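Local atomic coordinates of histidine triad protein (Bacillus subtilis, PDB entry 1Y23), a protein that probably acts, like other members of the histidine triad (HIT) family, on nucleotide substrates, and binds a zinc ion. Residues F9-I13 and A14-P18; A30-D33 and I34-T38; E51-Y54 and E55-D58. One frame throughout, in Å; residues are numbered along the deposited sequence.

Contact 1: F9-I13 and A14-P18. With ZN (zinc ion), chain G.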
ATOM      1  N   PHE B   9      -0.548  -1.370 -19.065  1.00 30.53           N
ATOM      2  CA  PHE B   9      -1.703  -1.776 -18.256  1.00 31.25           C
ATOM      3  C   PHE B   9      -3.038  -1.471 -18.927  1.00 30.61           C
ATOM      4  O   PHE B   9      -4.019  -2.189 -18.728  1.00 31.08           O
ATOM      5  CB  PHE B   9      -1.667  -1.115 -16.875  1.00 29.64           C
ATOM      6  CG  PHE B   9      -0.594  -1.653 -15.972  1.00 31.01           C
ATOM      7  CD1 PHE B   9       0.089  -2.827 -16.292  1.00 29.24           C
ATOM      8  CD2 PHE B   9      -0.276  -0.994 -14.786  1.00 31.24           C
ATOM      9  CE1 PHE B   9       1.074  -3.335 -15.446  1.00 30.30           C
ATOM     10  CE2 PHE B   9       0.709  -1.492 -13.929  1.00 31.54           C
ATOM     11  CZ  PHE B   9       1.387  -2.668 -14.258  1.00 30.92           C
ATOM     12  N   CYS B  10      -3.081  -0.398 -19.705  1.00 31.35           N
ATOM     13  CA  CYS B  10      -4.302  -0.051 -20.412  1.00 31.71           C
ATOM     14  C   CYS B  10      -4.537  -1.093 -21.502  1.00 32.27           C
ATOM     15  O   CYS B  10      -5.678  -1.432 -21.811  1.00 33.66           O
ATOM     16  CB  CYS B  10      -4.194   1.356 -21.020  1.00 31.00           C
ATOM     17  SG  CYS B  10      -4.697   2.704 -19.894  1.00 30.44           S
ATOM     18  N   LYS B  11      -3.454  -1.612 -22.074  1.00 33.37           N
ATOM     19  CA  LYS B  11      -3.568  -2.623 -23.123  1.00 34.86           C
ATOM     20  C   LYS B  11      -3.982  -3.970 -22.527  1.00 34.34           C
ATOM     21  O   LYS B  11      -4.577  -4.795 -23.215  1.00 34.50           O
ATOM     22  CB  LYS B  11      -2.244  -2.763 -23.880  1.00 35.63           C
ATOM     23  CG  LYS B  11      -1.701  -1.444 -24.395  1.00 37.62           C
ATOM     24  CD  LYS B  11      -0.518  -1.649 -25.321  1.00 41.52           C
ATOM     25  CE  LYS B  11      -0.983  -1.960 -26.740  1.00 44.06           C
ATOM     26  NZ  LYS B  11      -1.620  -0.756 -27.356  1.00 45.56           N
ATOM     27  N   ILE B  12      -3.656  -4.196 -21.256  1.00 33.03           N
ATOM     28  CA  ILE B  12      -4.053  -5.433 -20.595  1.00 33.28           C
ATOM     29  C   ILE B  12      -5.536  -5.307 -20.238  1.00 33.90           C
ATOM     30  O   ILE B  12      -6.277  -6.287 -20.271  1.00 34.96           O
ATOM     31  CB  ILE B  12      -3.246  -5.691 -19.301  1.00 32.68           C
ATOM     32  CG1 ILE B  12      -1.776  -5.968 -19.641  1.00 34.66           C
ATOM     33  CG2 ILE B  12      -3.848  -6.865 -18.541  1.00 31.76           C
ATOM     34  CD1 ILE B  12      -0.866  -6.126 -18.426  1.00 32.09           C
ATOM     35  N   ILE B  13      -5.964  -4.094 -19.898  1.00 33.47           N
ATOM     36  CA  ILE B  13      -7.362  -3.844 -19.556  1.00 33.35           C
ATOM     37  C   ILE B  13      -8.201  -3.968 -20.831  1.00 34.35           C
ATOM     38  O   ILE B  13      -9.312  -4.490 -20.808  1.00 33.81           O
ATOM     39  CB  ILE B  13      -7.559  -2.413 -18.973  1.00 31.45           C
ATOM     40  CG1 ILE B  13      -6.773  -2.263 -17.668  1.00 28.89           C
ATOM     41  CG2 ILE B  13      -9.036  -2.152 -18.710  1.00 29.77           C
ATOM     42  CD1 ILE B  13      -6.799  -0.874 -17.109  1.00 25.60           C
ATOM     43  N   ALA B  14      -7.637  -3.487 -21.939  1.00 35.33           N
ATOM     44  CA  ALA B  14      -8.284  -3.510 -23.242  1.00 35.75           C
ATOM     45  C   ALA B  14      -8.161  -4.878 -23.921  1.00 36.16           C
ATOM     46  O   ALA B  14      -8.645  -5.071 -25.034  1.00 37.12           O
ATOM     47  CB  ALA B  14      -7.673  -2.431 -24.136  1.00 34.89           C
ATOM     48  N   GLY B  15      -7.503  -5.817 -23.252  1.00 36.72           N
ATOM     49  CA  GLY B  15      -7.346  -7.146 -23.812  1.00 36.56           C
ATOM     50  C   GLY B  15      -6.297  -7.298 -24.901  1.00 36.98           C
ATOM     51  O   GLY B  15      -6.023  -8.422 -25.333  1.00 38.39           O
ATOM     52  N   ASP B  16      -5.709  -6.195 -25.359  1.00 35.62           N
ATOM     53  CA  ASP B  16      -4.685  -6.259 -26.404  1.00 36.08           C
ATOM     54  C   ASP B  16      -3.483  -7.126 -26.013  1.00 35.83           C
ATOM     55  O   ASP B  16      -2.767  -7.635 -26.880  1.00 35.84           O
ATOM     56  CB  ASP B  16      -4.175  -4.858 -26.769  1.00 37.97           C
ATOM     57  CG  ASP B  16      -5.261  -3.961 -27.331  1.00 40.22           C
ATOM     58  OD1 ASP B  16      -5.985  -4.387 -28.259  1.00 41.31           O
ATOM     59  OD2 ASP B  16      -5.382  -2.815 -26.843  1.00 42.38           O
ATOM     60  N   ILE B  17      -3.260  -7.273 -24.709  1.00 36.46           N
ATOM     61  CA  ILE B  17      -2.159  -8.075 -24.167  1.00 35.77           C
ATOM     62  C   ILE B  17      -2.768  -9.086 -23.200  1.00 35.04           C
ATOM     63  O   ILE B  17      -3.554  -8.719 -22.331  1.00 36.13           O
ATOM     64  CB  ILE B  17      -1.145  -7.190 -23.380  1.00 36.42           C
ATOM     65  CG1 ILE B  17      -0.475  -6.191 -24.328  1.00 37.18           C
ATOM     66  CG2 ILE B  17      -0.109  -8.070 -22.673  1.00 36.32           C
ATOM     67  CD1 ILE B  17       0.580  -5.321 -23.675  1.00 35.38           C
ATOM     68  N   PRO B  18      -2.407 -10.372 -23.333  1.00 35.05           N
ATOM     69  CA  PRO B  18      -2.941 -11.416 -22.454  1.00 34.00           C
ATOM     70  C   PRO B  18      -2.492 -11.230 -21.009  1.00 33.77           C
ATOM     71  O   PRO B  18      -1.446 -10.638 -20.754  1.00 33.82           O
ATOM     72  CB  PRO B  18      -2.383 -12.692 -23.070  1.00 34.29           C
ATOM     73  CG  PRO B  18      -1.050 -12.249 -23.571  1.00 33.42           C
ATOM     74  CD  PRO B  18      -1.390 -10.929 -24.242  1.00 34.80           C
TER
HETATM   75 ZN    ZN G1002      -2.859   3.033 -18.293  1.00 30.09          ZN
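Lys11 and Ile12 in the last turn of a helix meet Ile17 just beyond its end, a worked case of a helix stopped by glycine. The apolar part is carried by CB and the two branches of Ile17. With CG1 anti to its own carbonyl carbon (chi1 -64°), CD1 reaches Lys11 CB at 3.8 Å, while CG2 and CB lie against Ile12 CG1, CB at 4.0 Å. Shortening Ile17 to an alanine would keep CB but take CD1 from Lys11 CB and CG2 from Ile12 CG1, which would probably open a gap beside the last turn. At the end of the helix the backbone bonds change span: Ala14 N still donates to Cys10 O at 2.8 Å, Gly15 N only weakly to Ile12 O, and Ile17 N to Lys11 O at 3.2 Å. Gly15, at phi 77°, turns the chain back. As for charge, the bent chain of Lys11 brings NZ to 4.3 Å from Asp16 OD2, too far for a salt bridge. On the other flank Cys10 SG binds zinc at 2.5 Å, with Cys7, His49 and His100 completing the site. Ile12 rests on Phe31, and Ile13 on Leu29 and Ile45, which seats the helix on strands 28-32 and 42-46.

Contact 2: A30-D33 and I34-T38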
ATOM      1  N   ALA B  30      -7.539  -7.070 -11.600  1.00 28.18           N
ATOM      2  CA  ALA B  30      -6.401  -7.658 -10.905  1.00 27.14           C
ATOM      3  C   ALA B  30      -5.845  -8.814 -11.741  1.00 28.20           C
ATOM      4  O   ALA B  30      -6.599  -9.563 -12.369  1.00 27.63           O
ATOM      5  CB  ALA B  30      -6.825  -8.152  -9.537  1.00 26.15           C
ATOM      6  N   PHE B  31      -4.523  -8.943 -11.750  1.00 28.71           N
ATOM      7  CA  PHE B  31      -3.850  -9.988 -12.513  1.00 29.68           C
ATOM      8  C   PHE B  31      -2.436 -10.239 -11.999  1.00 29.51           C
ATOM      9  O   PHE B  31      -1.803  -9.356 -11.419  1.00 28.38           O
ATOM     10  CB  PHE B  31      -3.808  -9.611 -13.997  1.00 30.03           C
ATOM     11  CG  PHE B  31      -3.240  -8.247 -14.265  1.00 32.54           C
ATOM     12  CD1 PHE B  31      -1.863  -8.043 -14.300  1.00 31.13           C
ATOM     13  CD2 PHE B  31      -4.086  -7.159 -14.476  1.00 33.43           C
ATOM     14  CE1 PHE B  31      -1.335  -6.777 -14.544  1.00 34.12           C
ATOM     15  CE2 PHE B  31      -3.571  -5.889 -14.721  1.00 34.77           C
ATOM     16  CZ  PHE B  31      -2.191  -5.693 -14.755  1.00 34.65           C
ATOM     17  N   LEU B  32      -1.948 -11.456 -12.217  1.00 30.21           N
ATOM     18  CA  LEU B  32      -0.617 -11.840 -11.772  1.00 31.66           C
ATOM     19  C   LEU B  32       0.498 -11.005 -12.411  1.00 31.16           C
ATOM     20  O   LEU B  32       0.428 -10.653 -13.590  1.00 31.06           O
ATOM     21  CB  LEU B  32      -0.389 -13.331 -12.060  1.00 31.57           C
ATOM     22  CG  LEU B  32      -1.155 -14.307 -11.153  1.00 32.41           C
ATOM     23  CD1 LEU B  32      -0.960 -15.746 -11.629  1.00 31.63           C
ATOM     24  CD2 LEU B  32      -0.664 -14.148  -9.728  1.00 33.56           C
ATOM     25  N   ASP B  33       1.510 -10.654 -11.623  1.00 31.56           N
ATOM     26  CA  ASP B  33       2.647  -9.901 -12.159  1.00 33.42           C
ATOM     27  C   ASP B  33       3.560 -10.993 -12.709  1.00 34.10           C
ATOM     28  O   ASP B  33       3.941 -11.904 -11.975  1.00 34.52           O
ATOM     29  CB  ASP B  33       3.372  -9.124 -11.054  1.00 32.55           C
ATOM     30  CG  ASP B  33       4.487  -8.229 -11.593  1.00 33.87           C
ATOM     31  OD1 ASP B  33       5.228  -8.673 -12.493  1.00 35.81           O
ATOM     32  OD2 ASP B  33       4.637  -7.080 -11.120  1.00 31.37           O
ATOM     33  N   ILE B  34       3.908 -10.914 -13.987  1.00 34.38           N
ATOM     34  CA  ILE B  34       4.754 -11.939 -14.594  1.00 37.30           C
ATOM     35  C   ILE B  34       6.130 -12.041 -13.942  1.00 37.17           C
ATOM     36  O   ILE B  34       6.852 -13.008 -14.157  1.00 38.50           O
ATOM     37  CB  ILE B  34       4.916 -11.698 -16.107  1.00 38.00           C
ATOM     38  CG1 ILE B  34       3.551 -11.407 -16.731  1.00 38.86           C
ATOM     39  CG2 ILE B  34       5.497 -12.937 -16.770  1.00 39.06           C
ATOM     40  CD1 ILE B  34       3.618 -11.070 -18.208  1.00 43.27           C
ATOM     41  N   SER B  35       6.482 -11.041 -13.136  1.00 38.61           N
ATOM     42  CA  SER B  35       7.767 -11.027 -12.435  1.00 37.52           C
ATOM     43  C   SER B  35       7.728 -12.025 -11.279  1.00 36.83           C
ATOM     44  O   SER B  35       8.761 -12.559 -10.864  1.00 37.43           O
ATOM     45  CB  SER B  35       8.068  -9.629 -11.881  1.00 36.94           C
ATOM     46  OG  SER B  35       8.071  -8.652 -12.909  1.00 37.68           O
ATOM     47  N   GLN B  36       6.523 -12.269 -10.769  1.00 35.71           N
ATOM     48  CA  GLN B  36       6.299 -13.184  -9.651  1.00 33.86           C
ATOM     49  C   GLN B  36       7.391 -13.130  -8.583  1.00 35.45           C
ATOM     50  O   GLN B  36       8.118 -14.105  -8.386  1.00 36.44           O
ATOM     51  CB  GLN B  36       6.166 -14.631 -10.145  1.00 31.39           C
ATOM     52  CG  GLN B  36       4.876 -14.953 -10.892  1.00 28.54           C
ATOM     53  CD  GLN B  36       3.625 -14.788 -10.030  1.00 28.17           C
ATOM     54  OE1 GLN B  36       3.435 -15.485  -9.023  1.00 27.57           O
ATOM     55  NE2 GLN B  36       2.763 -13.863 -10.427  1.00 25.99           N
ATOM     56  N   VAL B  37       7.514 -11.993  -7.903  1.00 34.99           N
ATOM     57  CA  VAL B  37       8.501 -11.843  -6.839  1.00 34.76           C
ATOM     58  C   VAL B  37       8.339 -13.036  -5.907  1.00 34.76           C
ATOM     59  O   VAL B  37       9.306 -13.543  -5.341  1.00 35.87           O
ATOM     60  CB  VAL B  37       8.268 -10.542  -6.045  1.00 35.39           C
ATOM     61  CG1 VAL B  37       8.664 -10.731  -4.589  1.00 36.06           C
ATOM     62  CG2 VAL B  37       9.076  -9.418  -6.658  1.00 34.62           C
ATOM     63  N   THR B  38       7.092 -13.456  -5.742  1.00 34.05           N
ATOM     64  CA  THR B  38       6.755 -14.610  -4.923  1.00 33.64           C
ATOM     65  C   THR B  38       5.560 -15.244  -5.619  1.00 34.39           C
ATOM     66  O   THR B  38       4.890 -14.596  -6.422  1.00 35.39           O
ATOM     67  CB  THR B  38       6.369 -14.220  -3.463  1.00 33.42           C
ATOM     68  OG1 THR B  38       5.199 -13.387  -3.464  1.00 31.42           O
ATOM     69  CG2 THR B  38       7.520 -13.477  -2.785  1.00 32.56           C
TER
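Asp33, Ser35 and Gln36 make a local, mainly polar contact, a type I beta turn with an Asx turn laid over it, where strand 28-32 of the antiparallel HIT sheet runs out into the loop leading to its neighbour, strand 42-46. The beta turn spans Asp33 to Gln36 and is closed by Gln36 N donating to Asp33 O at 2.9 Å. The Asx turn is made by the carboxylate: OD1 of Asp33 takes the backbone N of Ser35 at 2.8 Å, a fairly straight bond of 160°. Asp33 CG stands anti to its backbone N (chi1 -175°), which swings the carboxylate forward over the turn. The same oxygen also accepts from the Ser35 hydroxyl, OG to OD1 being 2.9 Å. N arrives on the anti side of OD1 and OG on the syn side, both from one face of the carboxylate plane, and this double grip should keep the group from turning.

Gln36 leaves the turn with positive phi, and its side chain, bent at chi2 (-63°), doubles back on the turn it has just closed. Its amide is held at both ends, for OE1 accepts from Gly40 N and NE2 has a further, weak bond to His41 O, so that the far part of the loop is tied in as well. Leu32 abuts the NE2 end of this amide, CD2 being 3.5 Å from NE2. The second subunit packs here too, its Tyr126 on Gln36, its Trp119 on Val37 and its Thr121 on Ser35. Asp33 O is a twofold acceptor: besides Gln36 N it takes Gln36 NE2, at 2.8 Å from Asp33 O, and the two donors stand over opposite faces of the carbonyl plane.

Contact 3: E51-Y54 and E55-D58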
ATOM      1  N   GLU B  51      -2.539   7.952 -13.291  1.00 30.68           N
ATOM      2  CA  GLU B  51      -1.079   7.836 -13.240  1.00 30.31           C
ATOM      3  C   GLU B  51      -0.513   7.368 -11.920  1.00 28.90           C
ATOM      4  O   GLU B  51       0.341   6.484 -11.874  1.00 26.88           O
ATOM      5  CB  GLU B  51      -0.398   9.175 -13.545  1.00 32.38           C
ATOM      6  CG  GLU B  51      -0.282   9.582 -14.997  1.00 37.95           C
ATOM      7  CD  GLU B  51       0.681  10.755 -15.182  1.00 40.24           C
ATOM      8  OE1 GLU B  51       0.722  11.326 -16.291  1.00 45.65           O
ATOM      9  OE2 GLU B  51       1.404  11.100 -14.218  1.00 43.38           O
ATOM     10  N   ASN B  52      -0.971   7.988 -10.842  1.00 27.05           N
ATOM     11  CA  ASN B  52      -0.437   7.671  -9.532  1.00 24.37           C
ATOM     12  C   ASN B  52      -1.467   7.833  -8.430  1.00 23.37           C
ATOM     13  O   ASN B  52      -2.621   8.161  -8.690  1.00 24.51           O
ATOM     14  CB  ASN B  52       0.756   8.581  -9.265  1.00 24.25           C
ATOM     15  CG  ASN B  52       0.449  10.026  -9.586  1.00 24.63           C
ATOM     16  OD1 ASN B  52      -0.590  10.553  -9.191  1.00 23.51           O
ATOM     17  ND2 ASN B  52       1.350  10.678 -10.306  1.00 28.56           N
ATOM     18  N   VAL B  53      -1.036   7.634  -7.192  1.00 20.87           N
ATOM     19  CA  VAL B  53      -1.949   7.729  -6.069  1.00 20.97           C
ATOM     20  C   VAL B  53      -2.517   9.140  -5.871  1.00 20.97           C
ATOM     21  O   VAL B  53      -3.602   9.292  -5.310  1.00 21.32           O
ATOM     22  CB  VAL B  53      -1.271   7.221  -4.764  1.00 20.19           C
ATOM     23  CG1 VAL B  53      -0.252   8.228  -4.251  1.00 20.34           C
ATOM     24  CG2 VAL B  53      -2.318   6.931  -3.727  1.00 20.80           C
ATOM     25  N   TYR B  54      -1.809  10.156  -6.363  1.00 19.37           N
ATOM     26  CA  TYR B  54      -2.235  11.554  -6.230  1.00 20.13           C
ATOM     27  C   TYR B  54      -3.512  11.910  -6.993  1.00 20.38           C
ATOM     28  O   TYR B  54      -4.290  12.766  -6.554  1.00 19.94           O
ATOM     29  CB  TYR B  54      -1.127  12.504  -6.705  1.00 18.00           C
ATOM     30  CG  TYR B  54       0.191  12.329  -6.002  1.00 21.88           C
ATOM     31  CD1 TYR B  54       1.335  11.949  -6.709  1.00 23.36           C
ATOM     32  CD2 TYR B  54       0.301  12.533  -4.627  1.00 19.53           C
ATOM     33  CE1 TYR B  54       2.558  11.776  -6.061  1.00 24.05           C
ATOM     34  CE2 TYR B  54       1.519  12.362  -3.972  1.00 22.30           C
ATOM     35  CZ  TYR B  54       2.641  11.981  -4.695  1.00 22.76           C
ATOM     36  OH  TYR B  54       3.842  11.784  -4.054  1.00 25.63           O
ATOM     37  N   GLU B  55      -3.710  11.261  -8.135  1.00 21.17           N
ATOM     38  CA  GLU B  55      -4.869  11.509  -9.001  1.00 25.27           C
ATOM     39  C   GLU B  55      -6.165  10.839  -8.543  1.00 25.24           C
ATOM     40  O   GLU B  55      -7.199  10.962  -9.202  1.00 26.68           O
ATOM     41  CB  GLU B  55      -4.567  11.068 -10.438  1.00 25.91           C
ATOM     42  CG  GLU B  55      -3.318  11.695 -11.042  1.00 30.46           C
ATOM     43  CD  GLU B  55      -3.173  11.400 -12.528  1.00 35.19           C
ATOM     44  OE1 GLU B  55      -3.325  10.221 -12.921  1.00 37.20           O
ATOM     45  OE2 GLU B  55      -2.896  12.345 -13.305  1.00 36.94           O
ATOM     46  N   PHE B  56      -6.108  10.136  -7.416  1.00 24.18           N
ATOM     47  CA  PHE B  56      -7.282   9.474  -6.879  1.00 21.69           C
ATOM     48  C   PHE B  56      -8.275  10.490  -6.332  1.00 22.67           C
ATOM     49  O   PHE B  56      -7.875  11.438  -5.654  1.00 21.83           O
ATOM     50  CB  PHE B  56      -6.899   8.524  -5.732  1.00 23.27           C
ATOM     51  CG  PHE B  56      -6.928   7.067  -6.102  1.00 21.35           C
ATOM     52  CD1 PHE B  56      -5.751   6.326  -6.171  1.00 20.42           C
ATOM     53  CD2 PHE B  56      -8.132   6.446  -6.412  1.00 20.51           C
ATOM     54  CE1 PHE B  56      -5.775   4.980  -6.551  1.00 21.87           C
ATOM     55  CE2 PHE B  56      -8.174   5.106  -6.792  1.00 20.14           C
ATOM     56  CZ  PHE B  56      -6.989   4.371  -6.863  1.00 21.77           C
ATOM     57  N   THR B  57      -9.556  10.310  -6.661  1.00 21.88           N
ATOM     58  CA  THR B  57     -10.630  11.153  -6.126  1.00 20.20           C
ATOM     59  C   THR B  57     -11.321  10.200  -5.148  1.00 19.00           C
ATOM     60  O   THR B  57     -11.075   8.992  -5.184  1.00 15.38           O
ATOM     61  CB  THR B  57     -11.713  11.577  -7.191  1.00 21.53           C
ATOM     62  OG1 THR B  57     -12.318  10.408  -7.766  1.00 21.10           O
ATOM     63  CG2 THR B  57     -11.109  12.452  -8.293  1.00 20.00           C
ATOM     64  N   ASP B  58     -12.180  10.734  -4.287  1.00 19.05           N
ATOM     65  CA  ASP B  58     -12.901   9.897  -3.338  1.00 20.61           C
ATOM     66  C   ASP B  58     -13.789   8.889  -4.064  1.00 20.52           C
ATOM     67  O   ASP B  58     -13.825   7.711  -3.705  1.00 19.12           O
ATOM     68  CB  ASP B  58     -13.750  10.753  -2.390  1.00 21.48           C
ATOM     69  CG  ASP B  58     -12.903  11.545  -1.396  1.00 22.13           C
ATOM     70  OD1 ASP B  58     -11.699  11.249  -1.265  1.00 21.63           O
ATOM     71  OD2 ASP B  58     -13.446  12.459  -0.734  1.00 22.63           O
TER
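Asn52 and Glu55, and then Val53 and Phe56, are joined by successive backbone bonds between residues three apart, both long and weak: Glu55 N to Asn52 O is 3.3 Å and Phe56 N to Val53 O 3.4 Å. Such bonds curl the chain in consecutive turns, and the Asn52 side chain adds to them. Its CG sits between the backbone N and the carbonyl carbon (chi1 47°), which turns OD1 back onto the chain; there it weakly accepts from Tyr54 N at 3.1 Å and from Glu55 N at 3.4 Å. The same OD1 rests near Glu55 CG, the two side chains crossing at about a right angle. This is a weakly bonded Asx turn at the start of these turns, in the connection from strand 42-46 to helix 58-62, which Thr57 N-caps through its hydroxyl to Leu60 N.

From Glu55 the extended side chain reaches back to Glu51, crossing it obliquely. The modelled separation of Glu55 OE1 and Glu51 N, 2.4 Å, is too short to be taken at face value. Glu51 OE2 and Glu55 OE2 lie 4.6 Å apart, their carboxylate planes turned by 40°. Val53 O lies in the plane of the Phe56 ring, at its edge, while Val53 CG2 approaches Phe56 CD1 at 4.3 Å. Arg73 of the second subunit binds Tyr54 O and Phe56 O through NH1, and Arg76 of that subunit forms a cation-pi contact with the Tyr54 ring.

In the fold
From the N terminus the three contacts follow in series, none nested in or crossing another, each closing a short turn of its own. Contact 1 ends helix 8-13 and sends the chain towards strand 21-24; contact 2 turns it as it leaves strand 28-32; contact 3 turns it between strand 42-46 and the helix that begins at Asp58. Contacts 1 and 2 touch through the strand, where Phe31 CZ packs against Ile12 CD1 at 3.9 Å and is also met by Phe9. Contact 3 touches neither, and contacts 2 and 3 lie on opposite sides of the chain's centre, yet both meet the second subunit, so that two separated turns share in the dimer interface.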